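Local coordinates for long form salivary protein D7L1 (Aedes aegypti, PDB 3DYE), which binds and sequesters biogenic amines and leukotrienes of the vertebrate host, thereby modulating blood feeding by the female mosquito, at residues Phe156-Tyr161 with Lys187-Cys192; Lys150-Glu155 with Val269-Tyr274; Val180-Leu185 with Lys243-Tyr248; Lys216-Asp221 with Lys261-Tyr266. All coordinates share one frame; numbering follows the deposited sequence.

Overall arrangement
All four contacts reach the bound norepinephrine, and they differ in what they give it. Contact 1 joins helices 153-161 and 184-196 through a disulfide and supplies a histidine and a glutamate to the catechol hydroxyls. Contact 2, at the start of helix 153-161 and the end of helix 257-271, is mostly hydrogen bonding to backbone atoms. Contact 3 lies at the surface, about 21 Å from the chain's centre, and rests on one indole bond and a valine; the other three are partly buried. Contact 4 packs apolar groups against helix 257-271, with a watered polar margin. Contacts 1 and 2 share helix 153-161, contacts 1 and 3 helix 184-196; contacts 2 and 4 share helix 257-271 and meet through Phe154 and Phe264.

Contact 1: residues Phe156-Tyr161 with Lys187-Cys192; sequences FCENKY and KEHTDC. With LNR (L-norepinephrine), chain F.
Glu188 begins the contact: its CB and OE1 come up to CE1 of Tyr161, with the carboxylate plane turned 80° from the phenol ring. Its backbone O accepts a hydrogen bond from a water that also hydrogen-bonds Tyr161 OH, and this water donates to Asp191 OD2 as well, so solvent ties the phenol to one turn of helix 184-196. At His189 the backbone itself packs on the ring, a CH-pi contact in which CA of His189 stands 4.1 Å from the Tyr161 ring centroid, over the face. The His189 ring, its CG swung opposite the main-chain nitrogen, carries NE2 to the ligand, its edge lying against Cys157 O and Glu158 N; ND1, buried near Cys157 O, has no hydrogen-bond partner in the model. NE2 of His189 donates to OAC of norepinephrine at 2.8 Å and, more weakly, to OAB at 2.7 Å. OAC in turn donates to Glu158 OE2 at 3.0 Å, a carboxylate also held by Arg176 and Gln300. This is the catechol end of the C-terminal amine pocket, in the odorant-binding-protein-like helical fold; segments 156-161 and 187-192 run nearly antiparallel (154°), their axes approaching to 9.2 Å. Cys192 closes the pairing with the disulfide to Cys157, SG to SG 2.1 Å and chi3 -81°. Its CB lies 3.7 Å from Tyr161 CE2, while the same SG sits at the edge of the Tyr161 ring and obliquely beside Phe156, 3.9 Å from CE2.

Contact 2: residues Lys150-Glu155 with Val269-Tyr274; sequences KQSYFE and VRSQIY. With LNR (L-norepinephrine), chain F.
Gln272 reaches back along Lys150: NE2 donates to Lys150 O at 2.9 Å, the N-H pointing almost straight at the oxygen (175°). The acceptor lies in the plane of the Gln272 amide, yet the donor stands above the carbonyl plane of Lys150, so the bond is straight at the N-H but avoids the usual lone-pair direction. A bend at chi2 (-98°) folds the Gln272 chain back to make this approach, and CG packs 3.6 Å from the same Lys150 O. Beside it, Ser271 turns its hydroxyl to the start of the opposing helix, where OG accepts from Tyr153 N at 3.0 Å; Glu268 O is the stronger partner of that hydroxyl. Ser152, the N-cap residue of helix 153-161, accepts from Glu155 N with its own OG at 3.1 Å. Two serines thus serve backbone N-H groups in the first turn, one from within and one from across. The side chains of Tyr153 and Tyr274 cross at a slant, with Tyr274 OH at the edge of the Tyr153 ring, 3.3 Å from CD1; that hydroxyl is hydrogen-bonded to Glu7. Phe154 turns its ring edge to the catechol, CD1 being 3.5 Å from CAG of norepinephrine. The contact therefore joins the N-terminus of helix 153-161 to the C-terminal end of helix 257-271, with helix 6-20 against Tyr274 and helix 286-300 against Val269.

Contact 3: residues Val180-Leu185 with Lys243-Tyr248; sequences VLDDAL and KSWHYY. With LNR (L-norepinephrine), chain F.
Trp245 and Tyr248 both leave helix 243-252 with CG anti to the backbone N (chi1 175° for Trp245), and one turn apart they reach the extended chain at Val180 together. Val180 matches them with its two methyls: CG1, lying beside its own carbonyl carbon, goes to the indole, and CG2 to the phenol. CG1 lies 3.7 Å from Trp245 NE1, set obliquely to the ring. CG2 is 4.0 Å from CE2 of Tyr248, the two side chains running past one another in opposite directions. The polar element is the indole N-H: Trp245 NE1 donates to Leu181 O at 2.9 Å, nearly in line with the carbonyl (C=O...N 167°) but bent at the hydrogen (143°), the oxygen being partly out of the indole plane. Farther along the same ring edge, OD1 of Asp182 comes within 3.6 Å of Trp245 CZ2, its carboxylate plane steeply inclined to the indole. Lys187, one turn into helix 184-196, makes a cation-pi contact with Trp245. Tyr248 continues inward, where its CZ is 3.5 Å from CAE of norepinephrine, and Phe186 and Thr190 also touch its side chain. The segment leading into helix 184-196, which is capped by Asp183, is thereby fastened to helix 243-252, and Tyr248 forms part of the wall of the C-terminal biogenic-amine pocket of this D7 protein.

Contact 4: residues Lys216-Asp221 with Lys261-Tyr266; sequences KLVNKD and KEAFDY. With LNR (L-norepinephrine), chain F.
Val218 fills the centre of the contact, its two methyls dividing between neighbours on helix 257-271. CG1 packs against Tyr266, 3.6 Å from both CB and CD2, and meets the ring obliquely as the two side chains slide past each other in opposite directions. CG2, placed between the backbone N and the carbonyl carbon, points instead at Ala263, 3.8 Å from CB. Leu217 extends this apolar patch by laying its CB 4.1 Å from CE2 of Tyr266, and its carbonyl O also lies 3.6 Å from Tyr266 CE2. Tyr284, Val289 and Arg270 meet Tyr266 as well, Arg270 in a cation-pi contact. Val218 sits where helix 208-217 ends: Asn219, with positive phi (61°), is the C-prime residue of a Schellman motif, in which Asn219 N bonds to Lys216 O and Lys220 N to Phe215 O. On the ligand side of helix 257-271, Asp265 OD1 weakly accepts from NAA of norepinephrine at 3.1 Å, while also bonded to Tyr178, and the ring edge of Phe264 meets the catechol. At the polar margin, Glu262 departs with CG opposite its main-chain nitrogen (chi1 -173°) and stretches out, its CG touching Val218 CB and its OE2 bonded to Tyr284. Lys220 crosses it at about a right angle. Their salt bridge is long, Lys220 NZ to Glu262 OE1 3.8 Å, and a water also bridges them, accepting from Lys220 NZ and donating to Glu262 OE1. A second water donates to both Val218 O and Glu262 OE2.

Contact 1: residues Phe156-Tyr161 with Lys187-Cys192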
# COMPACT_ATOMS: atom_id res chain seq x y z
N PHE A 156 13.89 -3.12 -1.56
CA PHE A 156 13.82 -3.32 -0.12
C PHE A 156 13.90 -4.81 0.21
O PHE A 156 14.72 -5.20 1.04
CB PHE A 156 12.55 -2.67 0.48
CG PHE A 156 12.22 -3.18 1.87
CD1 PHE A 156 13.00 -2.82 2.97
CD2 PHE A 156 11.15 -4.06 2.07
CE1 PHE A 156 12.71 -3.31 4.24
CE2 PHE A 156 10.86 -4.55 3.34
CZ PHE A 156 11.64 -4.18 4.43
N CYS A 157 13.08 -5.63 -0.45
CA CYS A 157 13.08 -7.07 -0.17
C CYS A 157 14.38 -7.74 -0.62
O CYS A 157 14.94 -8.55 0.11
CB CYS A 157 11.88 -7.74 -0.84
SG CYS A 157 10.29 -7.16 -0.19
N GLU A 158 14.84 -7.38 -1.81
CA GLU A 158 16.08 -7.93 -2.37
C GLU A 158 17.27 -7.69 -1.44
O GLU A 158 18.08 -8.60 -1.22
CB GLU A 158 16.36 -7.32 -3.74
CG GLU A 158 15.46 -7.83 -4.86
CD GLU A 158 15.63 -7.07 -6.16
OE1 GLU A 158 16.38 -6.07 -6.18
OE2 GLU A 158 15.01 -7.47 -7.16
N ASN A 159 17.36 -6.49 -0.88
CA ASN A 159 18.47 -6.15 0.03
C ASN A 159 18.38 -6.89 1.36
O ASN A 159 19.39 -7.23 1.96
CB ASN A 159 18.52 -4.64 0.28
CG ASN A 159 18.96 -3.86 -0.95
OD1 ASN A 159 19.38 -4.44 -1.96
ND2 ASN A 159 18.84 -2.54 -0.87
N LYS A 160 17.15 -7.14 1.80
CA LYS A 160 16.89 -7.85 3.03
C LYS A 160 17.31 -9.32 2.93
O LYS A 160 17.92 -9.86 3.86
CB LYS A 160 15.41 -7.71 3.40
CG LYS A 160 15.02 -8.36 4.71
CD LYS A 160 13.57 -8.07 5.07
CE LYS A 160 13.19 -8.84 6.32
NZ LYS A 160 11.79 -8.55 6.74
N TYR A 161 17.01 -9.96 1.80
CA TYR A 161 17.19 -11.40 1.67
C TYR A 161 18.40 -11.83 0.85
O TYR A 161 18.92 -12.94 1.04
CB TYR A 161 15.91 -12.05 1.14
CG TYR A 161 14.77 -11.90 2.11
CD1 TYR A 161 14.67 -12.74 3.22
CD2 TYR A 161 13.81 -10.91 1.94
CE1 TYR A 161 13.64 -12.60 4.14
CE2 TYR A 161 12.77 -10.76 2.85
CZ TYR A 161 12.69 -11.61 3.95
OH TYR A 161 11.67 -11.47 4.85
N LYS A 187 11.27 -18.24 -0.90
CA LYS A 187 9.86 -18.19 -0.52
C LYS A 187 9.60 -17.01 0.43
O LYS A 187 8.57 -16.34 0.31
CB LYS A 187 9.42 -19.53 0.11
CG LYS A 187 9.37 -20.69 -0.90
CD LYS A 187 8.94 -22.02 -0.28
CE LYS A 187 8.99 -23.15 -1.31
NZ LYS A 187 8.59 -24.48 -0.74
N GLU A 188 10.54 -16.76 1.33
CA GLU A 188 10.47 -15.62 2.25
C GLU A 188 10.56 -14.31 1.51
O GLU A 188 9.80 -13.38 1.79
CB GLU A 188 11.61 -15.69 3.28
CG GLU A 188 11.51 -16.86 4.25
CD GLU A 188 12.48 -16.73 5.42
OE1 GLU A 188 12.66 -15.59 5.90
OE2 GLU A 188 13.04 -17.76 5.86
N HIS A 189 11.49 -14.23 0.57
CA HIS A 189 11.66 -13.05 -0.26
C HIS A 189 10.39 -12.76 -1.06
O HIS A 189 9.92 -11.62 -1.12
CB HIS A 189 12.86 -13.24 -1.20
CG HIS A 189 12.92 -12.22 -2.30
ND1 HIS A 189 13.31 -10.91 -2.07
CD2 HIS A 189 12.63 -12.30 -3.61
CE1 HIS A 189 13.26 -10.24 -3.21
NE2 HIS A 189 12.84 -11.06 -4.16
N THR A 190 9.83 -13.80 -1.67
CA THR A 190 8.63 -13.64 -2.49
C THR A 190 7.44 -13.23 -1.63
O THR A 190 6.59 -12.45 -2.07
CB THR A 190 8.36 -14.92 -3.31
OG1 THR A 190 9.49 -15.16 -4.17
CG2 THR A 190 7.13 -14.76 -4.18
N ASP A 191 7.39 -13.72 -0.40
CA ASP A 191 6.40 -13.25 0.58
C ASP A 191 6.53 -11.75 0.85
O ASP A 191 5.52 -11.03 0.89
CB ASP A 191 6.52 -14.04 1.88
CG ASP A 191 5.44 -13.67 2.86
OD1 ASP A 191 4.26 -13.95 2.56
OD2 ASP A 191 5.77 -13.09 3.91
N CYS A 192 7.76 -11.29 1.02
CA CYS A 192 8.07 -9.88 1.22
C CYS A 192 7.56 -9.04 0.06
O CYS A 192 6.92 -8.00 0.26
CB CYS A 192 9.58 -9.69 1.41
SG CYS A 192 10.15 -7.99 1.69
OAC LNR F . 13.02 -9.60 -6.53
CAJ LNR F . 12.17 -9.93 -7.54
CAG LNR F . 12.17 -9.22 -8.74
CAI LNR F . 11.29 -10.99 -7.41
OAB LNR F . 11.24 -11.74 -6.28
CAE LNR F . 10.45 -11.29 -8.47
CAF LNR F . 10.48 -10.60 -9.57
CAK LNR F . 11.28 -9.60 -9.74
CAL LNR F . 11.21 -8.88 -11.04
OAD LNR F . 11.83 -9.70 -12.03
CAH LNR F . 11.88 -7.51 -11.00
NAA LNR F . 11.45 -6.72 -12.13
O HOH W 1 8.81 -12.21 4.19

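Contact 2: residues Lys150-Glu155 with Val269-Tyr274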
# COMPACT_ATOMS: atom_id res chain seq x y z
N LYS A 150 11.01 6.75 -1.47
CA LYS A 150 11.86 6.80 -2.68
C LYS A 150 12.66 5.51 -2.94
O LYS A 150 13.54 5.48 -3.80
CB LYS A 150 12.77 8.04 -2.68
CG LYS A 150 12.00 9.37 -2.81
CD LYS A 150 12.84 10.58 -2.42
CE LYS A 150 12.87 10.76 -0.90
NZ LYS A 150 13.46 12.07 -0.47
N GLN A 151 12.32 4.45 -2.21
CA GLN A 151 12.97 3.16 -2.42
C GLN A 151 11.97 2.17 -3.01
O GLN A 151 10.88 2.00 -2.49
CB GLN A 151 13.52 2.60 -1.10
CG GLN A 151 14.09 1.19 -1.22
CD GLN A 151 14.52 0.60 0.11
OE1 GLN A 151 13.86 0.81 1.13
NE2 GLN A 151 15.64 -0.13 0.11
N SER A 152 12.35 1.54 -4.12
CA SER A 152 11.57 0.46 -4.71
C SER A 152 11.26 -0.60 -3.65
O SER A 152 12.15 -1.01 -2.90
CB SER A 152 12.38 -0.16 -5.84
OG SER A 152 11.99 -1.48 -6.08
N TYR A 153 10.01 -1.06 -3.57
CA TYR A 153 9.72 -2.13 -2.61
C TYR A 153 10.48 -3.43 -2.96
O TYR A 153 10.86 -4.20 -2.07
CB TYR A 153 8.22 -2.38 -2.46
CG TYR A 153 7.88 -2.83 -1.06
CD1 TYR A 153 7.32 -1.94 -0.14
CD2 TYR A 153 8.16 -4.14 -0.64
CE1 TYR A 153 7.03 -2.34 1.17
CE2 TYR A 153 7.88 -4.55 0.65
CZ TYR A 153 7.32 -3.64 1.55
OH TYR A 153 7.05 -4.07 2.84
N PHE A 154 10.69 -3.66 -4.26
CA PHE A 154 11.45 -4.82 -4.72
C PHE A 154 12.88 -4.74 -4.19
O PHE A 154 13.40 -5.73 -3.68
CB PHE A 154 11.47 -4.89 -6.25
CG PHE A 154 10.18 -5.37 -6.86
CD1 PHE A 154 10.18 -6.48 -7.69
CD2 PHE A 154 8.98 -4.71 -6.62
CE1 PHE A 154 9.00 -6.92 -8.27
CE2 PHE A 154 7.79 -5.15 -7.19
CZ PHE A 154 7.80 -6.26 -8.02
N GLU A 155 13.49 -3.55 -4.30
CA GLU A 155 14.84 -3.33 -3.79
C GLU A 155 14.91 -3.59 -2.29
O GLU A 155 15.87 -4.20 -1.80
CB GLU A 155 15.30 -1.89 -4.06
CG GLU A 155 16.71 -1.61 -3.56
CD GLU A 155 17.03 -0.13 -3.51
OE1 GLU A 155 17.00 0.51 -4.58
OE2 GLU A 155 17.32 0.38 -2.40
N VAL A 269 8.39 -0.15 -10.78
CA VAL A 269 8.68 1.26 -11.05
C VAL A 269 7.83 2.19 -10.17
O VAL A 269 8.35 3.13 -9.57
CB VAL A 269 8.50 1.61 -12.55
CG1 VAL A 269 8.58 3.12 -12.79
CG2 VAL A 269 9.56 0.87 -13.39
N ARG A 270 6.53 1.90 -10.09
CA ARG A 270 5.61 2.75 -9.32
C ARG A 270 5.79 2.59 -7.81
O ARG A 270 5.49 3.51 -7.04
CB ARG A 270 4.16 2.51 -9.75
CG ARG A 270 3.91 2.93 -11.21
CD ARG A 270 2.45 2.77 -11.64
NE ARG A 270 2.11 1.37 -11.85
CZ ARG A 270 1.41 0.64 -10.99
NH1 ARG A 270 0.93 1.18 -9.88
NH2 ARG A 270 1.14 -0.63 -11.26
N SER A 271 6.30 1.43 -7.39
CA SER A 271 6.56 1.18 -5.97
C SER A 271 7.70 2.06 -5.45
O SER A 271 7.85 2.24 -4.23
CB SER A 271 6.88 -0.30 -5.71
OG SER A 271 8.23 -0.61 -5.99
N GLN A 272 8.51 2.60 -6.37
CA GLN A 272 9.66 3.43 -5.99
C GLN A 272 9.24 4.81 -5.49
O GLN A 272 9.95 5.41 -4.68
CB GLN A 272 10.68 3.53 -7.13
CG GLN A 272 12.00 4.24 -6.77
CD GLN A 272 12.02 5.70 -7.18
OE1 GLN A 272 11.56 6.06 -8.26
NE2 GLN A 272 12.60 6.55 -6.34
N ILE A 273 8.11 5.32 -5.97
CA ILE A 273 7.57 6.61 -5.51
C ILE A 273 6.08 6.42 -5.34
O ILE A 273 5.35 6.34 -6.33
CB ILE A 273 7.82 7.77 -6.50
CG1 ILE A 273 9.32 8.04 -6.68
CG2 ILE A 273 7.11 9.05 -6.02
CD1 ILE A 273 9.68 8.82 -7.93
N TYR A 274 5.61 6.34 -4.10
CA TYR A 274 4.20 6.04 -3.84
C TYR A 274 3.25 7.09 -4.47
O TYR A 274 2.16 6.74 -4.93
CB TYR A 274 3.92 5.85 -2.34
CG TYR A 274 4.31 4.48 -1.79
CD1 TYR A 274 5.18 3.63 -2.49
CD2 TYR A 274 3.83 4.06 -0.56
CE1 TYR A 274 5.55 2.39 -1.98
CE2 TYR A 274 4.18 2.80 -0.03
CZ TYR A 274 5.04 1.98 -0.75
OH TYR A 274 5.39 0.75 -0.24
OAC LNR F . 13.02 -9.60 -6.53
CAJ LNR F . 12.17 -9.93 -7.54
CAG LNR F . 12.17 -9.22 -8.74
CAI LNR F . 11.29 -10.99 -7.41
OAB LNR F . 11.24 -11.74 -6.28
CAE LNR F . 10.45 -11.29 -8.47
CAF LNR F . 10.48 -10.60 -9.57
CAK LNR F . 11.28 -9.60 -9.74
CAL LNR F . 11.21 -8.88 -11.04
OAD LNR F . 11.83 -9.70 -12.03
CAH LNR F . 11.88 -7.51 -11.00
NAA LNR F . 11.45 -6.72 -12.13

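Contact 3: residues Val180-Leu185 with Lys243-Tyr248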
# COMPACT_ATOMS: atom_id res chain seq x y z
N VAL A 180 11.96 -18.90 -11.00
CA VAL A 180 11.28 -19.27 -9.76
C VAL A 180 12.15 -20.28 -9.02
O VAL A 180 12.30 -21.42 -9.46
CB VAL A 180 9.86 -19.85 -10.02
CG1 VAL A 180 9.19 -20.32 -8.71
CG2 VAL A 180 9.00 -18.84 -10.75
N LEU A 181 12.73 -19.85 -7.90
CA LEU A 181 13.54 -20.75 -7.09
C LEU A 181 12.65 -21.50 -6.11
O LEU A 181 11.46 -21.19 -5.99
CB LEU A 181 14.66 -19.98 -6.38
CG LEU A 181 15.60 -19.17 -7.27
CD1 LEU A 181 16.58 -18.40 -6.39
CD2 LEU A 181 16.34 -20.05 -8.28
N ASP A 182 13.23 -22.49 -5.43
CA ASP A 182 12.47 -23.45 -4.63
C ASP A 182 12.76 -23.39 -3.13
O ASP A 182 12.11 -24.09 -2.36
CB ASP A 182 12.79 -24.87 -5.09
CG ASP A 182 11.85 -25.35 -6.17
OD1 ASP A 182 10.95 -24.59 -6.58
OD2 ASP A 182 12.03 -26.50 -6.60
N ASP A 183 13.75 -22.60 -2.74
CA ASP A 183 14.31 -22.69 -1.40
C ASP A 183 13.55 -21.79 -0.42
O ASP A 183 12.87 -20.84 -0.84
CB ASP A 183 15.79 -22.31 -1.44
CG ASP A 183 15.99 -20.88 -1.91
OD1 ASP A 183 16.00 -20.63 -3.13
OD2 ASP A 183 16.10 -19.99 -1.05
N ALA A 184 13.69 -22.07 0.88
CA ALA A 184 13.05 -21.28 1.94
C ALA A 184 13.31 -19.78 1.82
O ALA A 184 12.39 -18.96 1.96
CB ALA A 184 13.47 -21.79 3.32
N LEU A 185 14.56 -19.42 1.55
CA LEU A 185 14.94 -18.01 1.44
C LEU A 185 14.15 -17.31 0.34
O LEU A 185 13.61 -16.22 0.55
CB LEU A 185 16.45 -17.86 1.21
CG LEU A 185 16.98 -16.44 0.95
CD1 LEU A 185 16.80 -15.56 2.16
CD2 LEU A 185 18.45 -16.54 0.57
N LYS A 243 2.28 -19.39 0.74
CA LYS A 243 1.17 -18.89 -0.07
C LYS A 243 1.59 -17.86 -1.12
O LYS A 243 1.21 -17.98 -2.28
CB LYS A 243 0.03 -18.35 0.79
CG LYS A 243 -1.31 -18.41 0.06
CD LYS A 243 -2.44 -17.76 0.83
CE LYS A 243 -2.98 -18.68 1.91
NZ LYS A 243 -4.24 -18.10 2.49
N SER A 244 2.38 -16.87 -0.71
CA SER A 244 2.84 -15.82 -1.62
C SER A 244 3.66 -16.42 -2.76
O SER A 244 3.43 -16.11 -3.93
CB SER A 244 3.68 -14.77 -0.89
OG SER A 244 2.88 -13.94 -0.05
N TRP A 245 4.61 -17.27 -2.40
CA TRP A 245 5.42 -17.97 -3.39
C TRP A 245 4.55 -18.80 -4.34
O TRP A 245 4.77 -18.78 -5.54
CB TRP A 245 6.48 -18.83 -2.70
CG TRP A 245 7.29 -19.69 -3.62
CD1 TRP A 245 8.37 -19.32 -4.36
CD2 TRP A 245 7.08 -21.08 -3.88
NE1 TRP A 245 8.86 -20.39 -5.07
CE2 TRP A 245 8.08 -21.49 -4.79
CE3 TRP A 245 6.15 -22.03 -3.42
CZ2 TRP A 245 8.18 -22.80 -5.26
CZ3 TRP A 245 6.24 -23.34 -3.89
CH2 TRP A 245 7.25 -23.71 -4.81
N HIS A 246 3.57 -19.51 -3.78
CA HIS A 246 2.63 -20.29 -4.59
C HIS A 246 2.03 -19.46 -5.74
O HIS A 246 2.10 -19.86 -6.89
CB HIS A 246 1.50 -20.87 -3.74
CG HIS A 246 0.42 -21.52 -4.56
ND1 HIS A 246 0.60 -22.73 -5.19
CD2 HIS A 246 -0.83 -21.11 -4.87
CE1 HIS A 246 -0.50 -23.04 -5.85
NE2 HIS A 246 -1.38 -22.07 -5.68
N TYR A 247 1.45 -18.30 -5.41
CA TYR A 247 0.80 -17.48 -6.43
C TYR A 247 1.77 -16.82 -7.40
O TYR A 247 1.45 -16.67 -8.59
CB TYR A 247 -0.10 -16.42 -5.79
CG TYR A 247 -1.34 -17.05 -5.22
CD1 TYR A 247 -2.38 -17.46 -6.06
CD2 TYR A 247 -1.47 -17.26 -3.85
CE1 TYR A 247 -3.52 -18.05 -5.55
CE2 TYR A 247 -2.62 -17.85 -3.33
CZ TYR A 247 -3.64 -18.24 -4.18
OH TYR A 247 -4.77 -18.82 -3.68
N TYR A 248 2.93 -16.43 -6.90
CA TYR A 248 3.98 -15.91 -7.77
C TYR A 248 4.40 -16.96 -8.81
O TYR A 248 4.41 -16.69 -10.01
CB TYR A 248 5.19 -15.47 -6.94
CG TYR A 248 6.35 -14.98 -7.79
CD1 TYR A 248 6.33 -13.71 -8.35
CD2 TYR A 248 7.45 -15.80 -8.03
CE1 TYR A 248 7.39 -13.25 -9.13
CE2 TYR A 248 8.52 -15.36 -8.81
CZ TYR A 248 8.48 -14.09 -9.36
OH TYR A 248 9.53 -13.66 -10.13
OAC LNR F . 13.02 -9.60 -6.53
CAJ LNR F . 12.17 -9.93 -7.54
CAG LNR F . 12.17 -9.22 -8.74
CAI LNR F . 11.29 -10.99 -7.41
OAB LNR F . 11.24 -11.74 -6.28
CAE LNR F . 10.45 -11.29 -8.47
CAF LNR F . 10.48 -10.60 -9.57
CAK LNR F . 11.28 -9.60 -9.74
CAL LNR F . 11.21 -8.88 -11.04
OAD LNR F . 11.83 -9.70 -12.03
CAH LNR F . 11.88 -7.51 -11.00
NAA LNR F . 11.45 -6.72 -12.13

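Contact 4: residues Lys216-Asp221 with Lys261-Tyr266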
# COMPACT_ATOMS: atom_id res chain seq x y z
N LYS A 216 -4.60 -3.73 -15.45
CA LYS A 216 -5.29 -2.61 -16.10
C LYS A 216 -4.34 -1.44 -16.34
O LYS A 216 -4.46 -0.73 -17.34
CB LYS A 216 -6.52 -2.18 -15.31
CG LYS A 216 -7.64 -3.24 -15.23
CD LYS A 216 -7.92 -3.94 -16.57
CE LYS A 216 -8.85 -3.16 -17.48
NZ LYS A 216 -9.30 -3.96 -18.67
N LEU A 217 -3.39 -1.25 -15.42
CA LEU A 217 -2.43 -0.15 -15.53
C LEU A 217 -1.43 -0.33 -16.68
O LEU A 217 -0.85 0.65 -17.16
CB LEU A 217 -1.71 0.09 -14.20
CG LEU A 217 -2.55 0.93 -13.22
CD1 LEU A 217 -2.07 0.74 -11.79
CD2 LEU A 217 -2.56 2.41 -13.63
N VAL A 218 -1.25 -1.57 -17.13
CA VAL A 218 -0.48 -1.84 -18.35
C VAL A 218 -1.39 -2.21 -19.53
O VAL A 218 -0.96 -2.87 -20.47
CB VAL A 218 0.65 -2.89 -18.12
CG1 VAL A 218 1.65 -2.35 -17.11
CG2 VAL A 218 0.09 -4.23 -17.67
N ASN A 219 -2.64 -1.76 -19.45
CA ASN A 219 -3.60 -1.86 -20.56
C ASN A 219 -3.91 -3.29 -21.02
O ASN A 219 -4.01 -3.57 -22.22
CB ASN A 219 -3.14 -1.00 -21.74
CG ASN A 219 -2.83 0.43 -21.33
OD1 ASN A 219 -1.80 0.99 -21.73
ND2 ASN A 219 -3.71 1.04 -20.56
N LYS A 220 -4.08 -4.19 -20.05
CA LYS A 220 -4.42 -5.57 -20.34
C LYS A 220 -5.82 -5.91 -19.83
O LYS A 220 -6.26 -5.41 -18.80
CB LYS A 220 -3.40 -6.54 -19.71
CG LYS A 220 -1.96 -6.33 -20.14
CD LYS A 220 -1.77 -6.56 -21.63
CE LYS A 220 -0.34 -6.25 -22.07
NZ LYS A 220 -0.27 -6.24 -23.56
N ASP A 221 -6.52 -6.76 -20.59
CA ASP A 221 -7.76 -7.36 -20.12
C ASP A 221 -7.44 -8.34 -19.00
O ASP A 221 -6.34 -8.90 -18.96
CB ASP A 221 -8.45 -8.10 -21.27
CG ASP A 221 -9.82 -8.62 -20.88
OD1 ASP A 221 -10.75 -7.80 -20.73
OD2 ASP A 221 -9.97 -9.85 -20.73
N LYS A 261 4.45 -10.40 -16.14
CA LYS A 261 5.78 -9.79 -16.07
C LYS A 261 5.73 -8.30 -16.43
O LYS A 261 6.40 -7.48 -15.81
CB LYS A 261 6.77 -10.56 -16.95
CG LYS A 261 7.09 -11.97 -16.43
CD LYS A 261 7.91 -12.76 -17.43
CE LYS A 261 7.98 -14.24 -17.05
NZ LYS A 261 8.98 -14.95 -17.90
N GLU A 262 4.93 -7.96 -17.43
CA GLU A 262 4.77 -6.55 -17.81
C GLU A 262 4.13 -5.73 -16.67
O GLU A 262 4.61 -4.62 -16.35
CB GLU A 262 3.93 -6.43 -19.08
CG GLU A 262 3.86 -5.00 -19.62
CD GLU A 262 3.26 -4.90 -21.01
OE1 GLU A 262 2.99 -5.96 -21.62
OE2 GLU A 262 3.07 -3.76 -21.49
N ALA A 263 3.07 -6.28 -16.07
CA ALA A 263 2.35 -5.60 -14.99
C ALA A 263 3.24 -5.45 -13.75
O ALA A 263 3.23 -4.40 -13.08
CB ALA A 263 1.06 -6.36 -14.66
N PHE A 264 3.99 -6.51 -13.45
CA PHE A 264 4.85 -6.59 -12.26
C PHE A 264 6.02 -5.62 -12.41
O PHE A 264 6.38 -4.92 -11.45
CB PHE A 264 5.35 -8.04 -12.12
CG PHE A 264 5.59 -8.51 -10.70
CD1 PHE A 264 4.56 -8.52 -9.76
CD2 PHE A 264 6.84 -9.01 -10.33
CE1 PHE A 264 4.78 -9.00 -8.46
CE2 PHE A 264 7.06 -9.50 -9.04
CZ PHE A 264 6.03 -9.49 -8.10
N ASP A 265 6.60 -5.56 -13.61
CA ASP A 265 7.67 -4.60 -13.92
C ASP A 265 7.23 -3.15 -13.72
O ASP A 265 7.95 -2.34 -13.13
CB ASP A 265 8.19 -4.78 -15.36
CG ASP A 265 9.12 -5.99 -15.51
OD1 ASP A 265 9.48 -6.64 -14.50
OD2 ASP A 265 9.49 -6.29 -16.67
N TYR A 266 6.03 -2.81 -14.21
CA TYR A 266 5.49 -1.46 -14.03
C TYR A 266 5.22 -1.18 -12.55
O TYR A 266 5.51 -0.09 -12.06
CB TYR A 266 4.22 -1.24 -14.86
CG TYR A 266 3.74 0.20 -14.96
CD1 TYR A 266 4.64 1.27 -15.02
CD2 TYR A 266 2.37 0.50 -15.04
CE1 TYR A 266 4.19 2.61 -15.14
CE2 TYR A 266 1.91 1.82 -15.17
CZ TYR A 266 2.82 2.87 -15.21
OH TYR A 266 2.36 4.17 -15.32
OAC LNR F . 13.02 -9.60 -6.53
CAJ LNR F . 12.17 -9.93 -7.54
CAG LNR F . 12.17 -9.22 -8.74
CAI LNR F . 11.29 -10.99 -7.41
OAB LNR F . 11.24 -11.74 -6.28
CAE LNR F . 10.45 -11.29 -8.47
CAF LNR F . 10.48 -10.60 -9.57
CAK LNR F . 11.28 -9.60 -9.74
CAL LNR F . 11.21 -8.88 -11.04
OAD LNR F . 11.83 -9.70 -12.03
CAH LNR F . 11.88 -7.51 -11.00
NAA LNR F . 11.45 -6.72 -12.13
O HOH W 2 0.84 -2.98 -22.91
O HOH W 3 2.39 -6.06 -24.39